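Local coordinates for glutathione S-transferase (Natrialba magadii ATCC 43099, PDB 6GZF), which probably transfers glutathione or reduces glutathionyl-hydroquinones, as a Xi-class member of the glutathione transferase family from a haloalkaliphilic archaeon, at residues F30-T35 with V128-V132; Y56-V60 with H108-H112; D95-F99 with V114-L120; L120-A124 with D143-N148. All blocks are in the same frame, centred on the assembly; numbering follows the deposited sequence.

Contact 1: residues F30-T35 with V128-V132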
loop_
_atom_site.group_PDB
_atom_site.type_symbol
_atom_site.label_atom_id
_atom_site.label_comp_id
_atom_site.label_asym_id
_atom_site.label_seq_id
_atom_site.Cartn_x
_atom_site.Cartn_y
_atom_site.Cartn_z
ATOM N N PHE A 30 11.164 -21.824 -13.641
ATOM C CA PHE A 30 10.658 -21.870 -15.008
ATOM C C PHE A 30 11.537 -21.063 -15.954
ATOM O O PHE A 30 11.727 -21.435 -17.112
ATOM C CB PHE A 30 9.218 -21.354 -15.076
ATOM C CG PHE A 30 8.688 -21.229 -16.478
ATOM C CD1 PHE A 30 8.168 -22.332 -17.133
ATOM C CD2 PHE A 30 8.715 -20.012 -17.141
ATOM C CE1 PHE A 30 7.684 -22.225 -18.422
ATOM C CE2 PHE A 30 8.234 -19.899 -18.430
ATOM C CZ PHE A 30 7.718 -21.007 -19.071
ATOM N N GLU A 31 12.067 -19.954 -15.454
ATOM C CA GLU A 31 12.848 -19.046 -16.281
ATOM C C GLU A 31 14.191 -19.663 -16.650
ATOM O O GLU A 31 14.774 -19.330 -17.682
ATOM C CB GLU A 31 13.062 -17.715 -15.563
ATOM C CG GLU A 31 12.046 -17.408 -14.471
ATOM C CD GLU A 31 10.624 -17.320 -14.993
ATOM O OE1 GLU A 31 9.713 -17.861 -14.331
ATOM O OE2 GLU A 31 10.417 -16.712 -16.066
ATOM N N ARG A 32 14.678 -20.564 -15.802
ATOM C CA ARG A 32 15.899 -21.303 -16.097
ATOM C C ARG A 32 15.598 -22.453 -17.055
ATOM O O ARG A 32 16.502 -23.154 -17.510
ATOM C CB ARG A 32 16.545 -21.821 -14.810
ATOM C CG ARG A 32 17.142 -20.723 -13.942
ATOM C CD ARG A 32 17.857 -21.291 -12.725
ATOM N NE ARG A 32 16.935 -21.923 -11.785
ATOM C CZ ARG A 32 16.379 -21.298 -10.751
ATOM N NH1 ARG A 32 16.650 -20.020 -10.522
ATOM N NH2 ARG A 32 15.552 -21.950 -9.945
ATOM N N GLN A 33 14.316 -22.631 -17.355
ATOM C CA GLN A 33 13.873 -23.597 -18.351
ATOM C C GLN A 33 13.374 -22.875 -19.598
ATOM O O GLN A 33 12.823 -23.495 -20.508
ATOM C CB GLN A 33 12.762 -24.486 -17.784
ATOM C CG GLN A 33 13.161 -25.300 -16.568
ATOM C CD GLN A 33 13.799 -26.624 -16.938
ATOM O OE1 GLN A 33 14.005 -26.919 -18.116
ATOM N NE2 GLN A 33 14.108 -27.433 -15.932
ATOM N N ALA A 34 13.572 -21.562 -19.633
ATOM C CA ALA A 34 12.964 -20.724 -20.662
ATOM C C ALA A 34 13.928 -20.325 -21.774
ATOM O O ALA A 34 15.138 -20.220 -21.566
ATOM C CB ALA A 34 12.366 -19.478 -20.023
ATOM N N THR A 35 13.366 -20.103 -22.959
ATOM C CA THR A 35 14.111 -19.587 -24.100
ATOM C C THR A 35 13.784 -18.110 -24.291
ATOM O O THR A 35 12.629 -17.708 -24.176
ATOM C CB THR A 35 13.774 -20.359 -25.395
ATOM O OG1 THR A 35 14.071 -21.751 -25.221
ATOM C CG2 THR A 35 14.570 -19.816 -26.574
ATOM N N VAL A 128 8.552 -23.018 -28.861
ATOM C CA VAL A 128 9.207 -22.223 -27.826
ATOM C C VAL A 128 8.654 -22.506 -26.427
ATOM O O VAL A 128 7.463 -22.770 -26.250
ATOM C CB VAL A 128 9.087 -20.706 -28.131
ATOM C CG1 VAL A 128 7.651 -20.224 -27.972
ATOM C CG2 VAL A 128 10.031 -19.899 -27.252
ATOM N N THR A 129 9.543 -22.478 -25.439
ATOM C CA THR A 129 9.149 -22.560 -24.039
ATOM C C THR A 129 9.611 -21.297 -23.319
ATOM O O THR A 129 10.792 -21.149 -23.005
ATOM C CB THR A 129 9.733 -23.806 -23.346
ATOM O OG1 THR A 129 9.198 -24.988 -23.956
ATOM C CG2 THR A 129 9.380 -23.808 -21.867
ATOM N N CYS A 130 8.679 -20.382 -23.070
ATOM C CA CYS A 130 9.027 -19.075 -22.524
ATOM C C CYS A 130 7.846 -18.372 -21.873
ATOM O O CYS A 130 6.752 -18.928 -21.768
ATOM C CB CYS A 130 9.590 -18.179 -23.628
ATOM S SG CYS A 130 8.382 -17.758 -24.906
ATOM N N ARG A 131 8.085 -17.139 -21.437
ATOM C CA ARG A 131 7.025 -16.260 -20.963
ATOM C C ARG A 131 6.638 -15.298 -22.081
ATOM O O ARG A 131 7.504 -14.762 -22.775
ATOM C CB ARG A 131 7.471 -15.480 -19.723
ATOM C CG ARG A 131 7.883 -16.338 -18.536
ATOM C CD ARG A 131 6.704 -16.647 -17.627
ATOM N NE ARG A 131 7.139 -17.193 -16.343
ATOM C CZ ARG A 131 6.319 -17.704 -15.430
ATOM N NH1 ARG A 131 5.013 -17.742 -15.651
ATOM N NH2 ARG A 131 6.808 -18.177 -14.290
ATOM N N VAL A 132 5.340 -15.089 -22.263
ATOM C CA VAL A 132 4.863 -14.127 -23.251
ATOM C C VAL A 132 4.836 -12.737 -22.628
ATOM O O VAL A 132 3.903 -12.389 -21.906
ATOM C CB VAL A 132 3.463 -14.495 -23.779
ATOM C CG1 VAL A 132 3.013 -13.497 -24.838
ATOM C CG2 VAL A 132 3.470 -15.904 -24.346
#
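Charge pairing fixes one end of this contact. The guanidinium of Arg131 meets the carboxylate of Glu31 in a salt bridge, with Arg131 NH2 2.9 Å from Glu31 OE1 at an N-H...O angle of 162°; Arg131 NE adds weak bonds of 3.3 Å to both Glu31 OE1 and Glu31 OE2. Glu31 OE1 lies near the guanidinium plane, while Phe30 CD2, 3.3 Å from Arg131 NE, lies over one face of that group.

Backbone pairing holds the other end. Thr35 N donates to Thr129 O at 2.8 Å and 161°, and the same carbonyl receives a CA-H...O contact from Ala34 CA at 3.2 Å. Between these ends the contacts are close packing: Cys130 O lies at the edge of the Phe30 ring, 3.5 Å from Phe30 CZ, and Thr129 CG2 is 3.7 Å from Gln33 O.

Arg131 and Val132 belong to the predicted glutathione site, so residues 30-35 of the N-terminal region pack against a loop that probably lines it. Strand 10-12 flanks the same loop through a backbone bond between Leu11 and Cys130 and through Met10 against Phe30, while Cys130 and Val132 pack on Tyr121 of helix 117-124, ahead of strand 136-139.

Contact 2: residues Y56-V60 with H108-H112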
loop_
_atom_site.group_PDB
_atom_site.type_symbol
_atom_site.label_atom_id
_atom_site.label_comp_id
_atom_site.label_asym_id
_atom_site.label_seq_id
_atom_site.Cartn_x
_atom_site.Cartn_y
_atom_site.Cartn_z
ATOM N N TYR A 56 11.256 -2.749 -38.899
ATOM C CA TYR A 56 11.093 -3.327 -37.568
ATOM C C TYR A 56 9.874 -2.780 -36.828
ATOM O O TYR A 56 9.617 -1.576 -36.830
ATOM C CB TYR A 56 12.359 -3.098 -36.741
ATOM C CG TYR A 56 13.604 -3.660 -37.391
ATOM C CD1 TYR A 56 13.929 -5.005 -37.263
ATOM C CD2 TYR A 56 14.451 -2.849 -38.135
ATOM C CE1 TYR A 56 15.065 -5.526 -37.857
ATOM C CE2 TYR A 56 15.588 -3.362 -38.732
ATOM C CZ TYR A 56 15.891 -4.701 -38.589
ATOM O OH TYR A 56 17.021 -5.218 -39.180
ATOM N N HIS A 57 9.131 -3.681 -36.193
ATOM C CA HIS A 57 7.914 -3.319 -35.475
ATOM C C HIS A 57 8.071 -3.577 -33.978
ATOM O O HIS A 57 8.732 -4.533 -33.573
ATOM C CB HIS A 57 6.719 -4.099 -36.030
ATOM C CG HIS A 57 5.396 -3.634 -35.507
ATOM N ND1 HIS A 57 4.851 -2.414 -35.842
ATOM C CD2 HIS A 57 4.504 -4.230 -34.681
ATOM C CE1 HIS A 57 3.684 -2.275 -35.241
ATOM N NE2 HIS A 57 3.448 -3.362 -34.531
ATOM N N LEU A 58 7.457 -2.726 -33.163
ATOM C CA LEU A 58 7.612 -2.808 -31.713
ATOM C C LEU A 58 6.288 -3.081 -31.002
ATOM O O LEU A 58 5.282 -2.426 -31.269
ATOM C CB LEU A 58 8.235 -1.514 -31.181
ATOM C CG LEU A 58 8.384 -1.371 -29.665
ATOM C CD1 LEU A 58 9.339 -2.417 -29.111
ATOM C CD2 LEU A 58 8.852 0.030 -29.306
ATOM N N TYR A 59 6.294 -4.056 -30.097
ATOM C CA TYR A 59 5.116 -4.371 -29.294
ATOM C C TYR A 59 5.327 -3.956 -27.844
ATOM O O TYR A 59 6.274 -4.400 -27.201
ATOM C CB TYR A 59 4.793 -5.863 -29.363
ATOM C CG TYR A 59 4.366 -6.337 -30.730
ATOM C CD1 TYR A 59 3.041 -6.249 -31.133
ATOM C CD2 TYR A 59 5.286 -6.880 -31.615
ATOM C CE1 TYR A 59 2.646 -6.684 -32.380
ATOM C CE2 TYR A 59 4.900 -7.318 -32.865
ATOM C CZ TYR A 59 3.580 -7.216 -33.242
ATOM O OH TYR A 59 3.187 -7.652 -34.485
ATOM N N VAL A 60 4.446 -3.104 -27.330
ATOM C CA VAL A 60 4.580 -2.626 -25.959
ATOM C C VAL A 60 3.260 -2.574 -25.205
ATOM O O VAL A 60 2.181 -2.553 -25.799
ATOM C CB VAL A 60 5.197 -1.208 -25.900
ATOM C CG1 VAL A 60 6.615 -1.201 -26.450
ATOM C CG2 VAL A 60 4.313 -0.213 -26.641
ATOM N N HIS A 108 -4.291 -2.405 -32.641
ATOM C CA HIS A 108 -4.343 -3.784 -33.104
ATOM C C HIS A 108 -2.948 -4.250 -33.501
ATOM O O HIS A 108 -2.043 -3.436 -33.681
ATOM C CB HIS A 108 -5.300 -3.920 -34.289
ATOM C CG HIS A 108 -4.844 -3.197 -35.519
ATOM N ND1 HIS A 108 -5.041 -1.846 -35.705
ATOM C CD2 HIS A 108 -4.196 -3.637 -36.623
ATOM C CE1 HIS A 108 -4.537 -1.485 -36.870
ATOM N NE2 HIS A 108 -4.017 -2.554 -37.449
ATOM N N ASP A 109 -2.778 -5.560 -33.633
ATOM C CA ASP A 109 -1.522 -6.110 -34.125
ATOM C C ASP A 109 -1.342 -5.727 -35.590
ATOM O O ASP A 109 -1.955 -6.321 -36.476
ATOM C CB ASP A 109 -1.489 -7.630 -33.951
ATOM C CG ASP A 109 -0.333 -8.280 -34.687
ATOM O OD1 ASP A 109 0.762 -7.679 -34.734
ATOM O OD2 ASP A 109 -0.517 -9.394 -35.219
ATOM N N HIS A 110 -0.498 -4.729 -35.837
ATOM C CA HIS A 110 -0.313 -4.190 -37.181
ATOM C C HIS A 110 0.266 -5.204 -38.165
ATOM O O HIS A 110 0.131 -5.043 -39.377
ATOM C CB HIS A 110 0.592 -2.955 -37.136
ATOM C CG HIS A 110 -0.015 -1.783 -36.431
ATOM N ND1 HIS A 110 -0.035 -1.667 -35.058
ATOM C CD2 HIS A 110 -0.625 -0.672 -36.911
ATOM C CE1 HIS A 110 -0.630 -0.535 -34.722
ATOM N NE2 HIS A 110 -0.997 0.086 -35.828
ATOM N N VAL A 111 0.908 -6.245 -37.647
ATOM C CA VAL A 111 1.591 -7.207 -38.504
ATOM C C VAL A 111 0.680 -8.345 -38.964
ATOM O O VAL A 111 0.450 -8.512 -40.162
ATOM C CB VAL A 111 2.825 -7.800 -37.800
ATOM C CG1 VAL A 111 3.497 -8.828 -38.691
ATOM C CG2 VAL A 111 3.804 -6.693 -37.441
ATOM N N HIS A 112 0.160 -9.125 -38.020
ATOM C CA HIS A 112 -0.639 -10.297 -38.375
ATOM C C HIS A 112 -2.064 -10.252 -37.829
ATOM O O HIS A 112 -2.820 -11.209 -37.993
ATOM C CB HIS A 112 0.055 -11.572 -37.890
ATOM C CG HIS A 112 1.325 -11.880 -38.616
ATOM N ND1 HIS A 112 1.381 -12.039 -39.984
ATOM C CD2 HIS A 112 2.590 -12.057 -38.165
ATOM C CE1 HIS A 112 2.625 -12.301 -40.344
ATOM N NE2 HIS A 112 3.378 -12.316 -39.261
#
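An Asx turn in the loop between strand 84-87 and helix 117-124 presents Asp109 to the central sheet of the thioredoxin-like domain. Asp109 OD1 accepts from Val111 N at 3.3 Å and 152°, and Asp109 OD2 from His112 N at 2.9 Å, so the carboxylate is held by its own loop. From strand 56-60, Tyr59 OH donates a very short hydrogen bond of 2.4 Å to Asp109 OD1, which lies near the plane of the phenol ring. The CA atoms of Tyr59 and Asp109 are 8.4 Å apart, so side chains rather than backbones make this join.

Val111 points toward the strand and fills the space beside that bond, its CG2 3.2 Å from Tyr59 OH and 3.8 Å from His57 CD2. His57 CE1 also approaches His110 CB at 3.7 Å; the two imidazoles meet obliquely, centroids 5.4 Å apart and planes at 55°. Their polar ends are drawn to the neighbouring strand, where His57 bonds Ser84 and Ser86 and His110 bonds Ser86.

His57 and Tyr59 face this loop and Leu58 and Val60 face helix 65-77, the alternation expected of an inner strand in a thioredoxin fold, whose sheet is covered on both faces.

Contact 3: residues D95-F99 with V114-L120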
loop_
_atom_site.group_PDB
_atom_site.type_symbol
_atom_site.label_atom_id
_atom_site.label_comp_id
_atom_site.label_asym_id
_atom_site.label_seq_id
_atom_site.Cartn_x
_atom_site.Cartn_y
_atom_site.Cartn_z
ATOM N N ASP A 95 -5.179 -15.582 -21.176
ATOM C CA ASP A 95 -4.554 -15.660 -22.493
ATOM C C ASP A 95 -3.308 -14.782 -22.601
ATOM O O ASP A 95 -2.702 -14.688 -23.668
ATOM C CB ASP A 95 -5.559 -15.267 -23.576
ATOM C CG ASP A 95 -6.741 -16.215 -23.646
ATOM O OD1 ASP A 95 -6.532 -17.439 -23.510
ATOM O OD2 ASP A 95 -7.877 -15.735 -23.841
ATOM N N GLY A 96 -2.927 -14.146 -21.498
ATOM C CA GLY A 96 -1.766 -13.274 -21.488
ATOM C C GLY A 96 -2.041 -11.945 -22.164
ATOM O O GLY A 96 -3.193 -11.521 -22.254
ATOM N N TRP A 97 -0.983 -11.287 -22.634
ATOM C CA TRP A 97 -1.116 -10.016 -23.342
ATOM C C TRP A 97 -2.051 -10.154 -24.538
ATOM O O TRP A 97 -1.844 -11.005 -25.401
ATOM C CB TRP A 97 0.250 -9.508 -23.814
ATOM C CG TRP A 97 1.179 -9.065 -22.720
ATOM C CD1 TRP A 97 2.399 -9.599 -22.416
ATOM C CD2 TRP A 97 0.977 -7.985 -21.797
ATOM N NE1 TRP A 97 2.964 -8.926 -21.361
ATOM C CE2 TRP A 97 2.111 -7.930 -20.963
ATOM C CE3 TRP A 97 -0.056 -7.064 -21.595
ATOM C CZ2 TRP A 97 2.242 -6.990 -19.941
ATOM C CZ3 TRP A 97 0.077 -6.130 -20.580
ATOM C CH2 TRP A 97 1.217 -6.101 -19.767
ATOM N N GLN A 98 -3.081 -9.315 -24.585
ATOM C CA GLN A 98 -4.057 -9.375 -25.666
ATOM C C GLN A 98 -4.190 -8.038 -26.387
ATOM O O GLN A 98 -3.773 -6.999 -25.875
ATOM C CB GLN A 98 -5.422 -9.814 -25.133
ATOM C CG GLN A 98 -6.099 -8.800 -24.230
ATOM C CD GLN A 98 -7.441 -9.284 -23.717
ATOM O OE1 GLN A 98 -7.845 -10.418 -23.978
ATOM N NE2 GLN A 98 -8.140 -8.425 -22.985
ATOM N N PHE A 99 -4.772 -8.077 -27.580
ATOM C CA PHE A 99 -4.992 -6.869 -28.364
ATOM C C PHE A 99 -6.458 -6.448 -28.320
ATOM O O PHE A 99 -7.346 -7.216 -28.686
ATOM C CB PHE A 99 -4.544 -7.077 -29.812
ATOM C CG PHE A 99 -3.060 -7.253 -29.967
ATOM C CD1 PHE A 99 -2.480 -8.505 -29.848
ATOM C CD2 PHE A 99 -2.245 -6.165 -30.230
ATOM C CE1 PHE A 99 -1.116 -8.668 -29.989
ATOM C CE2 PHE A 99 -0.881 -6.321 -30.373
ATOM C CZ PHE A 99 -0.316 -7.575 -30.253
ATOM N N VAL A 114 -3.293 -10.391 -34.748
ATOM C CA VAL A 114 -3.540 -11.489 -33.822
ATOM C C VAL A 114 -4.371 -11.033 -32.626
ATOM O O VAL A 114 -4.358 -9.858 -32.260
ATOM C CB VAL A 114 -2.222 -12.109 -33.319
ATOM C CG1 VAL A 114 -1.434 -12.688 -34.482
ATOM C CG2 VAL A 114 -1.395 -11.074 -32.576
ATOM N N ASP A 115 -5.098 -11.970 -32.028
ATOM C CA ASP A 115 -5.890 -11.683 -30.841
ATOM C C ASP A 115 -4.989 -11.528 -29.622
ATOM O O ASP A 115 -5.189 -10.636 -28.798
ATOM C CB ASP A 115 -6.919 -12.787 -30.597
ATOM C CG ASP A 115 -7.924 -12.908 -31.725
ATOM O OD1 ASP A 115 -8.378 -11.862 -32.234
ATOM O OD2 ASP A 115 -8.258 -14.052 -32.102
ATOM N N TYR A 116 -3.990 -12.398 -29.519
ATOM C CA TYR A 116 -3.112 -12.415 -28.357
ATOM C C TYR A 116 -1.641 -12.404 -28.758
ATOM O O TYR A 116 -1.283 -12.813 -29.861
ATOM C CB TYR A 116 -3.414 -13.637 -27.491
ATOM C CG TYR A 116 -4.888 -13.822 -27.216
ATOM C CD1 TYR A 116 -5.541 -13.033 -26.281
ATOM C CD2 TYR A 116 -5.628 -14.781 -27.895
ATOM C CE1 TYR A 116 -6.888 -13.190 -26.028
ATOM C CE2 TYR A 116 -6.978 -14.948 -27.647
ATOM C CZ TYR A 116 -7.602 -14.150 -26.711
ATOM O OH TYR A 116 -8.944 -14.311 -26.459
ATOM N N LEU A 117 -0.794 -11.936 -27.845
ATOM C CA LEU A 117 0.637 -11.823 -28.104
ATOM C C LEU A 117 1.303 -13.189 -28.217
ATOM O O LEU A 117 2.346 -13.327 -28.859
ATOM C CB LEU A 117 1.310 -11.006 -26.999
ATOM C CG LEU A 117 2.685 -10.413 -27.315
ATOM C CD1 LEU A 117 2.557 -9.249 -28.284
ATOM C CD2 LEU A 117 3.392 -9.979 -26.038
ATOM N N ARG A 118 0.699 -14.196 -27.596
ATOM C CA ARG A 118 1.264 -15.541 -27.600
ATOM C C ARG A 118 1.244 -16.156 -28.997
ATOM O O ARG A 118 2.054 -17.027 -29.309
ATOM C CB ARG A 118 0.517 -16.440 -26.611
ATOM C CG ARG A 118 -0.998 -16.432 -26.749
ATOM C CD ARG A 118 -1.640 -17.151 -25.571
ATOM N NE ARG A 118 -3.091 -17.265 -25.693
ATOM C CZ ARG A 118 -3.716 -18.302 -26.241
ATOM N NH1 ARG A 118 -3.017 -19.321 -26.725
ATOM N NH2 ARG A 118 -5.041 -18.322 -26.305
ATOM N N GLU A 119 0.323 -15.692 -29.835
ATOM C CA GLU A 119 0.251 -16.145 -31.219
ATOM C C GLU A 119 1.488 -15.707 -31.996
ATOM O O GLU A 119 1.980 -16.431 -32.861
ATOM C CB GLU A 119 -1.013 -15.612 -31.899
ATOM C CG GLU A 119 -2.310 -16.107 -31.286
ATOM C CD GLU A 119 -3.531 -15.469 -31.920
ATOM O OE1 GLU A 119 -3.741 -15.664 -33.136
ATOM O OE2 GLU A 119 -4.279 -14.771 -31.202
ATOM N N LEU A 120 1.984 -14.516 -31.677
ATOM C CA LEU A 120 3.153 -13.960 -32.347
ATOM C C LEU A 120 4.417 -14.751 -32.019
ATOM O O LEU A 120 5.250 -14.992 -32.894
ATOM C CB LEU A 120 3.334 -12.492 -31.963
ATOM C CG LEU A 120 2.395 -11.514 -32.670
ATOM C CD1 LEU A 120 2.346 -10.191 -31.930
ATOM C CD2 LEU A 120 2.828 -11.311 -34.113
HETATM O O HOH W 1 -0.678 -13.415 -25.438
#
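A single antiparallel bridge joins residues 95-99 to the chain entering helix 117-124, at the edge of the predicted glutathione site. Its centre is Gln98 with Tyr116, CA atoms 4.2 Å apart, flanked by Leu117 N to Trp97 O (2.8 Å, 175°) and Phe99 N to Asp115 O (2.9 Å, 166°). Water 1 reinforces it, donating to Asp95 O at 3.0 Å and Trp97 O at 2.7 Å and accepting from Arg118 N at 2.7 Å.

In this thioredoxin-like domain the bridge includes the backbone of Trp97, a predicted glutathione-binding residue whose side chain lies about 5 Å from that of Cys64, the predicted nucleophile. Trp97 CB rests 3.7 Å from Leu117 CB, but the indole leads away from the helix.

Beyond the bridge, Asp95 CB sits over the Tyr116 ring, 3.7 Å from its centroid, and Asp95 OD1 forms a salt bridge with Arg118 NH2 whose hydrogen bond is weak (3.3 Å, 124°). Phe99 points toward the helix: its CE1 is 3.5 Å from Val114 CG2, and its CZ 3.9 Å from Leu117 CD1 and 4.1 Å from Leu120 CD1.

Contact 4: residues L120-A124 with D143-N148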
loop_
_atom_site.group_PDB
_atom_site.type_symbol
_atom_site.label_atom_id
_atom_site.label_comp_id
_atom_site.label_asym_id
_atom_site.label_seq_id
_atom_site.Cartn_x
_atom_site.Cartn_y
_atom_site.Cartn_z
ATOM N N LEU A 120 1.984 -14.516 -31.677
ATOM C CA LEU A 120 3.153 -13.960 -32.347
ATOM C C LEU A 120 4.417 -14.751 -32.019
ATOM O O LEU A 120 5.250 -14.992 -32.894
ATOM C CB LEU A 120 3.334 -12.492 -31.963
ATOM C CG LEU A 120 2.395 -11.514 -32.670
ATOM C CD1 LEU A 120 2.346 -10.191 -31.930
ATOM C CD2 LEU A 120 2.828 -11.311 -34.113
ATOM N N TYR A 121 4.553 -15.147 -30.757
ATOM C CA TYR A 121 5.669 -15.984 -30.328
ATOM C C TYR A 121 5.668 -17.318 -31.067
ATOM O O TYR A 121 6.692 -17.744 -31.603
ATOM C CB TYR A 121 5.612 -16.234 -28.818
ATOM C CG TYR A 121 6.128 -15.094 -27.966
ATOM C CD1 TYR A 121 5.379 -13.940 -27.783
ATOM C CD2 TYR A 121 7.361 -15.184 -27.330
ATOM C CE1 TYR A 121 5.849 -12.900 -26.999
ATOM C CE2 TYR A 121 7.838 -14.152 -26.544
ATOM C CZ TYR A 121 7.079 -13.013 -26.381
ATOM O OH TYR A 121 7.550 -11.986 -25.599
ATOM N N VAL A 122 4.507 -17.970 -31.085
ATOM C CA VAL A 122 4.348 -19.276 -31.719
ATOM C C VAL A 122 4.712 -19.233 -33.202
ATOM O O VAL A 122 5.335 -20.160 -33.721
ATOM C CB VAL A 122 2.902 -19.799 -31.557
ATOM C CG1 VAL A 122 2.680 -21.055 -32.388
ATOM C CG2 VAL A 122 2.599 -20.074 -30.093
ATOM N N ARG A 123 4.335 -18.155 -33.880
ATOM C CA ARG A 123 4.694 -17.991 -35.284
ATOM C C ARG A 123 6.206 -17.873 -35.452
ATOM O O ARG A 123 6.777 -18.393 -36.409
ATOM C CB ARG A 123 4.004 -16.763 -35.882
ATOM C CG ARG A 123 4.342 -16.534 -37.348
ATOM C CD ARG A 123 3.718 -15.258 -37.881
ATOM N NE ARG A 123 2.515 -15.515 -38.667
ATOM C CZ ARG A 123 1.287 -15.579 -38.161
ATOM N NH1 ARG A 123 1.092 -15.404 -36.861
ATOM N NH2 ARG A 123 0.253 -15.816 -38.956
ATOM N N ALA A 124 6.850 -17.192 -34.507
ATOM C CA ALA A 124 8.290 -16.975 -34.564
ATOM C C ALA A 124 9.066 -18.211 -34.119
ATOM O O ALA A 124 10.146 -18.496 -34.638
ATOM C CB ALA A 124 8.674 -15.776 -33.711
ATOM N N ASP A 143 9.977 -12.132 -40.685
ATOM C CA ASP A 143 8.730 -12.492 -40.010
ATOM C C ASP A 143 8.992 -13.283 -38.731
ATOM O O ASP A 143 8.540 -14.420 -38.590
ATOM C CB ASP A 143 7.822 -13.288 -40.953
ATOM C CG ASP A 143 6.394 -13.378 -40.450
ATOM O OD1 ASP A 143 5.911 -12.392 -39.852
ATOM O OD2 ASP A 143 5.755 -14.431 -40.655
ATOM N N THR A 144 9.723 -12.672 -37.803
ATOM C CA THR A 144 10.078 -13.330 -36.549
ATOM C C THR A 144 10.503 -12.321 -35.484
ATOM O O THR A 144 10.651 -11.132 -35.765
ATOM C CB THR A 144 11.216 -14.349 -36.752
ATOM O OG1 THR A 144 11.440 -15.072 -35.535
ATOM C CG2 THR A 144 12.498 -13.642 -37.166
ATOM N N ILE A 145 10.697 -12.805 -34.261
ATOM C CA ILE A 145 11.133 -11.954 -33.159
ATOM C C ILE A 145 12.638 -11.720 -33.198
ATOM O O ILE A 145 13.422 -12.666 -33.108
ATOM C CB ILE A 145 10.767 -12.558 -31.789
ATOM C CG1 ILE A 145 9.262 -12.810 -31.691
ATOM C CG2 ILE A 145 11.227 -11.643 -30.666
ATOM C CD1 ILE A 145 8.842 -13.503 -30.412
ATOM N N VAL A 146 13.041 -10.461 -33.333
ATOM C CA VAL A 146 14.456 -10.113 -33.294
ATOM C C VAL A 146 14.966 -10.154 -31.857
ATOM O O VAL A 146 15.795 -10.995 -31.508
ATOM C CB VAL A 146 14.728 -8.717 -33.893
ATOM C CG1 VAL A 146 16.154 -8.271 -33.590
ATOM C CG2 VAL A 146 14.481 -8.727 -35.387
ATOM N N ASN A 147 14.457 -9.252 -31.024
ATOM C CA ASN A 147 14.903 -9.169 -29.642
ATOM C C ASN A 147 13.733 -9.093 -28.668
ATOM O O ASN A 147 12.640 -8.650 -29.022
ATOM C CB ASN A 147 15.826 -7.965 -29.456
ATOM C CG ASN A 147 16.668 -8.065 -28.201
ATOM O OD1 ASN A 147 16.207 -7.753 -27.103
ATOM N ND2 ASN A 147 17.909 -8.511 -28.356
ATOM N N ASN A 148 13.981 -9.525 -27.437
ATOM C CA ASN A 148 12.935 -9.661 -26.433
ATOM C C ASN A 148 13.358 -9.037 -25.103
ATOM O O ASN A 148 12.702 -9.215 -24.075
ATOM C CB ASN A 148 12.592 -11.142 -26.251
ATOM C CG ASN A 148 11.290 -11.359 -25.510
ATOM O OD1 ASN A 148 10.438 -10.472 -25.449
ATOM N ND2 ASN A 148 11.125 -12.549 -24.945
#
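Helix 120-124 crosses strand 144-147 almost at a right angle, 97° between their directions, with the short axes 7.4 Å apart at closest approach. The backbones come nearest at the helix end, where the CA atoms of Ala124 and Thr144 are 4.5 Å apart. A side chain as small as alanine suits so close an approach: Ala124 CB points toward the strand and lies 3.4 Å from Thr144 OG1, 3.6 Å from Ile145 N and 3.6 Å from Ile145 CG1.

Ile145 in turn points at the helix. Its CD1 lies over one face of the Tyr121 ring, 4.0 Å from the centroid and 17° off the normal, a CH-pi contact. In the thioredoxin-like domain this places the helix across 144-147, one of the two outermost strands of the four-stranded sheet, with Trp138 of the adjoining strand also against Ile145. The Tyr121 ring reaches along the strand although its CA-to-CB bond points away, and Tyr121 OH bonds Thr133 O in the predicted glutathione-binding loop.

At the exposed edge, Arg123 NE and Asp143 OD2 form a long salt bridge of 4.0 Å, with Arg123 CD 3.5 Å from Asp143 OD2. The other carboxylate oxygen, Asp143 OD1, bonds His112 of the loop before the helix.

How the contacts relate
From the N terminus, residues 30-35 wait until 128-132 to close contact 1, a long loop that encloses contacts 2 and 3. Strand 56-60 opens contact 2, residues 95-99 open contact 3, and 108-112 and 114-120 close them in that order, so these two cross. Their crossing is tight: Asp109 OD2 lies 3.0 Å from Val114 N, and Tyr59 CZ 3.5 Å from Leu120 CD1. Contact 4 starts at Leu120, shared with contact 3, and closes at 143-148, crossing contact 1, whose Cys130 SG is 3.7 Å from Tyr121 CD2. Helix 117-124 thus meets the N-terminal extension's partner loop, the Trp97 loop and the sheet.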